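Local structure of oxidoreductase protein (Agrobacterium radiobacter, 5UI9) at residues 154-159 with 227-232. The protein is probably an NAD-dependent oxidoreductase of the GFO/IDH/MocA family that binds NAD+ and a small dihydroxy acid. Numbering follows the deposited sequence.
With 8A1 ((2S)-2,3-dihydroxy-2-methylpropanoic acid), chain D.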
ATOM      1  N   SER A 154       0.657   1.535   7.749  1.00 28.14           N
ATOM      2  CA  SER A 154       1.931   2.043   7.236  1.00 29.29           C
ATOM      3  C   SER A 154       2.733   2.748   8.331  1.00 28.39           C
ATOM      4  O   SER A 154       2.211   3.612   9.024  1.00 29.79           O
ATOM      5  CB  SER A 154       1.662   3.015   6.082  1.00 29.04           C
ATOM      6  OG  SER A 154       2.865   3.440   5.469  1.00 29.05           O
ATOM      7  N   PHE A 155       3.994   2.354   8.490  1.00 28.55           N
ATOM      8  CA  PHE A 155       4.921   3.006   9.413  1.00 28.60           C
ATOM      9  C   PHE A 155       6.195   3.225   8.618  1.00 29.12           C
ATOM     10  O   PHE A 155       6.993   2.296   8.449  1.00 27.25           O
ATOM     11  CB  PHE A 155       5.160   2.114  10.640  1.00 28.83           C
ATOM     12  CG  PHE A 155       5.996   2.753  11.732  1.00 28.98           C
ATOM     13  CD1 PHE A 155       7.382   2.844  11.622  1.00 28.84           C
ATOM     14  CD2 PHE A 155       5.399   3.203  12.908  1.00 29.22           C
ATOM     15  CE1 PHE A 155       8.144   3.413  12.632  1.00 29.35           C
ATOM     16  CE2 PHE A 155       6.158   3.767  13.921  1.00 29.17           C
ATOM     17  CZ  PHE A 155       7.533   3.872  13.781  1.00 29.24           C
ATOM     18  N   ARG A 156       6.353   4.437   8.089  1.00 28.67           N
ATOM     19  CA  ARG A 156       7.504   4.791   7.255  1.00 29.28           C
ATOM     20  C   ARG A 156       8.186   5.981   7.909  1.00 28.90           C
ATOM     21  O   ARG A 156       7.569   7.029   8.087  1.00 30.54           O
ATOM     22  CB  ARG A 156       7.076   5.132   5.825  1.00 29.47           C
ATOM     23  CG  ARG A 156       6.166   4.094   5.179  1.00 29.18           C
ATOM     24  CD  ARG A 156       6.058   4.303   3.670  1.00 29.28           C
ATOM     25  NE  ARG A 156       7.260   3.806   2.986  1.00 29.64           N
ATOM     26  CZ  ARG A 156       7.541   2.522   2.759  1.00 29.69           C
ATOM     27  NH1 ARG A 156       6.718   1.549   3.156  1.00 30.29           N
ATOM     28  NH2 ARG A 156       8.677   2.200   2.141  1.00 30.26           N
ATOM     29  N   SER A 157       9.451   5.792   8.270  1.00 28.34           N
ATOM     30  CA  SER A 157      10.184   6.703   9.139  1.00 29.20           C
ATOM     31  C   SER A 157      11.642   6.794   8.720  1.00 29.71           C
ATOM     32  O   SER A 157      12.168   5.879   8.086  1.00 28.94           O
ATOM     33  CB  SER A 157      10.117   6.193  10.581  1.00 28.35           C
ATOM     34  OG  SER A 157      10.828   7.045  11.455  1.00 27.93           O
ATOM     35  N   GLY A 158      12.266   7.917   9.060  1.00 29.39           N
ATOM     36  CA  GLY A 158      13.716   8.089   8.976  1.00 31.71           C
ATOM     37  C   GLY A 158      14.334   8.388  10.336  1.00 32.55           C
ATOM     38  O   GLY A 158      15.435   8.924  10.405  1.00 32.58           O
ATOM     39  N   PHE A 159      13.634   8.013  11.414  1.00 33.81           N
ATOM     40  CA  PHE A 159      14.048   8.336  12.784  1.00 34.43           C
ATOM     41  C   PHE A 159      15.245   7.476  13.186  1.00 34.94           C
ATOM     42  O   PHE A 159      15.296   6.285  12.868  1.00 33.96           O
ATOM     43  CB  PHE A 159      12.881   8.096  13.756  1.00 36.62           C
ATOM     44  CG  PHE A 159      13.181   8.462  15.188  1.00 36.75           C
ATOM     45  CD1 PHE A 159      13.272   9.795  15.575  1.00 37.19           C
ATOM     46  CD2 PHE A 159      13.359   7.470  16.153  1.00 36.73           C
ATOM     47  CE1 PHE A 159      13.543  10.135  16.897  1.00 38.87           C
ATOM     48  CE2 PHE A 159      13.631   7.802  17.471  1.00 37.12           C
ATOM     49  CZ  PHE A 159      13.720   9.136  17.846  1.00 37.83           C
ATOM     50  N   ILE A 227      -2.481  -4.257   3.267  1.00 32.62           N
ATOM     51  CA  ILE A 227      -1.062  -4.010   3.080  1.00 32.46           C
ATOM     52  C   ILE A 227      -0.473  -3.522   4.402  1.00 30.32           C
ATOM     53  O   ILE A 227      -1.000  -2.592   5.017  1.00 29.18           O
ATOM     54  CB  ILE A 227      -0.823  -2.922   2.007  1.00 34.68           C
ATOM     55  CG1 ILE A 227      -1.340  -3.384   0.635  1.00 38.92           C
ATOM     56  CG2 ILE A 227       0.649  -2.526   1.923  1.00 34.90           C
ATOM     57  CD1 ILE A 227      -0.642  -4.607   0.069  1.00 41.12           C
ATOM     58  N   VAL A 228       0.611  -4.160   4.830  1.00 29.60           N
ATOM     59  CA  VAL A 228       1.445  -3.661   5.914  1.00 29.69           C
ATOM     60  C   VAL A 228       2.773  -3.270   5.289  1.00 29.07           C
ATOM     61  O   VAL A 228       3.506  -4.128   4.778  1.00 30.59           O
ATOM     62  CB  VAL A 228       1.655  -4.713   7.011  1.00 30.20           C
ATOM     63  CG1 VAL A 228       2.683  -4.237   8.032  1.00 30.74           C
ATOM     64  CG2 VAL A 228       0.329  -5.007   7.687  1.00 32.17           C
ATOM     65  N   ASP A 229       3.076  -1.979   5.310  1.00 28.29           N
ATOM     66  CA  ASP A 229       4.324  -1.487   4.740  1.00 29.04           C
ATOM     67  C   ASP A 229       5.097  -0.705   5.796  1.00 28.74           C
ATOM     68  O   ASP A 229       4.575   0.228   6.397  1.00 28.98           O
ATOM     69  CB  ASP A 229       4.073  -0.682   3.455  1.00 29.26           C
ATOM     70  CG  ASP A 229       3.283   0.590   3.681  1.00 30.26           C
ATOM     71  OD1 ASP A 229       2.041   0.543   3.675  1.00 30.08           O
ATOM     72  OD2 ASP A 229       3.909   1.663   3.809  1.00 32.62           O
ATOM     73  N   VAL A 230       6.330  -1.141   6.043  1.00 28.21           N
ATOM     74  CA  VAL A 230       7.182  -0.556   7.058  1.00 27.04           C
ATOM     75  C   VAL A 230       8.548  -0.210   6.473  1.00 26.11           C
ATOM     76  O   VAL A 230       9.042  -0.894   5.568  1.00 26.06           O
ATOM     77  CB  VAL A 230       7.315  -1.463   8.314  1.00 27.03           C
ATOM     78  CG1 VAL A 230       5.951  -1.662   8.957  1.00 27.07           C
ATOM     79  CG2 VAL A 230       7.958  -2.808   7.993  1.00 27.04           C
ATOM     80  N   SER A 231       9.136   0.865   6.995  1.00 25.25           N
ATOM     81  CA  SER A 231      10.431   1.349   6.543  1.00 26.05           C
ATOM     82  C   SER A 231      11.072   2.222   7.610  1.00 26.32           C
ATOM     83  O   SER A 231      10.388   3.065   8.201  1.00 27.05           O
ATOM     84  CB  SER A 231      10.269   2.172   5.257  1.00 25.93           C
ATOM     85  OG  SER A 231      11.487   2.807   4.874  1.00 26.25           O
ATOM     86  N   TYR A 232      12.364   2.005   7.857  1.00 26.64           N
ATOM     87  CA  TYR A 232      13.207   2.938   8.623  1.00 27.38           C
ATOM     88  C   TYR A 232      14.227   3.679   7.722  1.00 27.90           C
ATOM     89  O   TYR A 232      15.204   4.254   8.221  1.00 27.86           O
ATOM     90  CB  TYR A 232      13.906   2.217   9.783  1.00 28.26           C
ATOM     91  CG  TYR A 232      13.151   2.284  11.100  1.00 29.11           C
ATOM     92  CD1 TYR A 232      12.822   3.519  11.678  1.00 29.91           C
ATOM     93  CD2 TYR A 232      12.776   1.126  11.781  1.00 29.29           C
ATOM     94  CE1 TYR A 232      12.147   3.591  12.888  1.00 29.69           C
ATOM     95  CE2 TYR A 232      12.094   1.195  12.988  1.00 29.44           C
ATOM     96  CZ  TYR A 232      11.785   2.426  13.534  1.00 29.44           C
ATOM     97  OH  TYR A 232      11.113   2.503  14.726  1.00 29.91           O
TER
HETATM   98  OXT 8A1 D 402       8.615   0.832  19.743  1.00 31.39           O
HETATM   99  C   8A1 D 402       9.362  -0.115  19.398  1.00 33.73           C
HETATM  100  O   8A1 D 402       9.107  -1.307  19.678  1.00 33.42           O
HETATM  101  CA  8A1 D 402      10.608   0.183  18.604  1.00 33.73           C
HETATM  102  CB  8A1 D 402      10.234   0.014  17.131  1.00 33.14           C
HETATM  103  O1  8A1 D 402      11.283   0.456  16.264  1.00 31.24           O
HETATM  104  O2  8A1 D 402      11.649  -0.741  18.964  1.00 33.85           O
HETATM  105  C3  8A1 D 402      11.107   1.595  18.915  1.00 33.10           C
HETATM  106  O   HOH W   1       7.796  -0.924   2.684  1.00 31.37           O
HETATM  107  O   HOH W   2      16.217   5.355  10.501  1.00 35.55           O
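Phe155 lies opposite Val230 in two parallel strands: its N bonds Asp229 O, and its O accepts a hydrogen bond from Ser231 N at 3.0 Å. Ser157 N bonds Ser231 O.

The side chains of Ser154, Arg156, Asp229 and Ser231 lie on one face of the sheet. Across the contact Asp229 OD2 accepts two bonds. Ser154 OG donates to Asp229 OD2 at 2.6 Å, from the syn side and 33° out of the carboxylate plane. Arg156 NH1 meets the anti lone pair of Asp229 OD2 at 2.9 Å, in a salt bridge with the two flat groups nearly coplanar. A bend at chi3 (77°) turns the guanidinium across the neighbouring strand, where Ser231 CB lies over one face, 3.5 Å from Arg156 NH2. Arg156 NE forms a further salt bridge with Asp249 of the second subunit, tying this face to the dimer contact. Asp229 OD1 pairs with Arg152.

Phe155, on the face of Val230, meets Tyr232 just past the strand end. Phe155 turns its edge to the face of Tyr232, offset, with planes at 73°. Phe155 CE1 lies 3.9 Å from Tyr232 CZ. Tyr232 OH donates to 8A1 O1 at 2.6 Å.

These are neighbouring strands of the mixed C-terminal sheet of the GFO/IDH/MocA fold; strand 225-231 leads into Tyr232, which lines the 8A1 pocket.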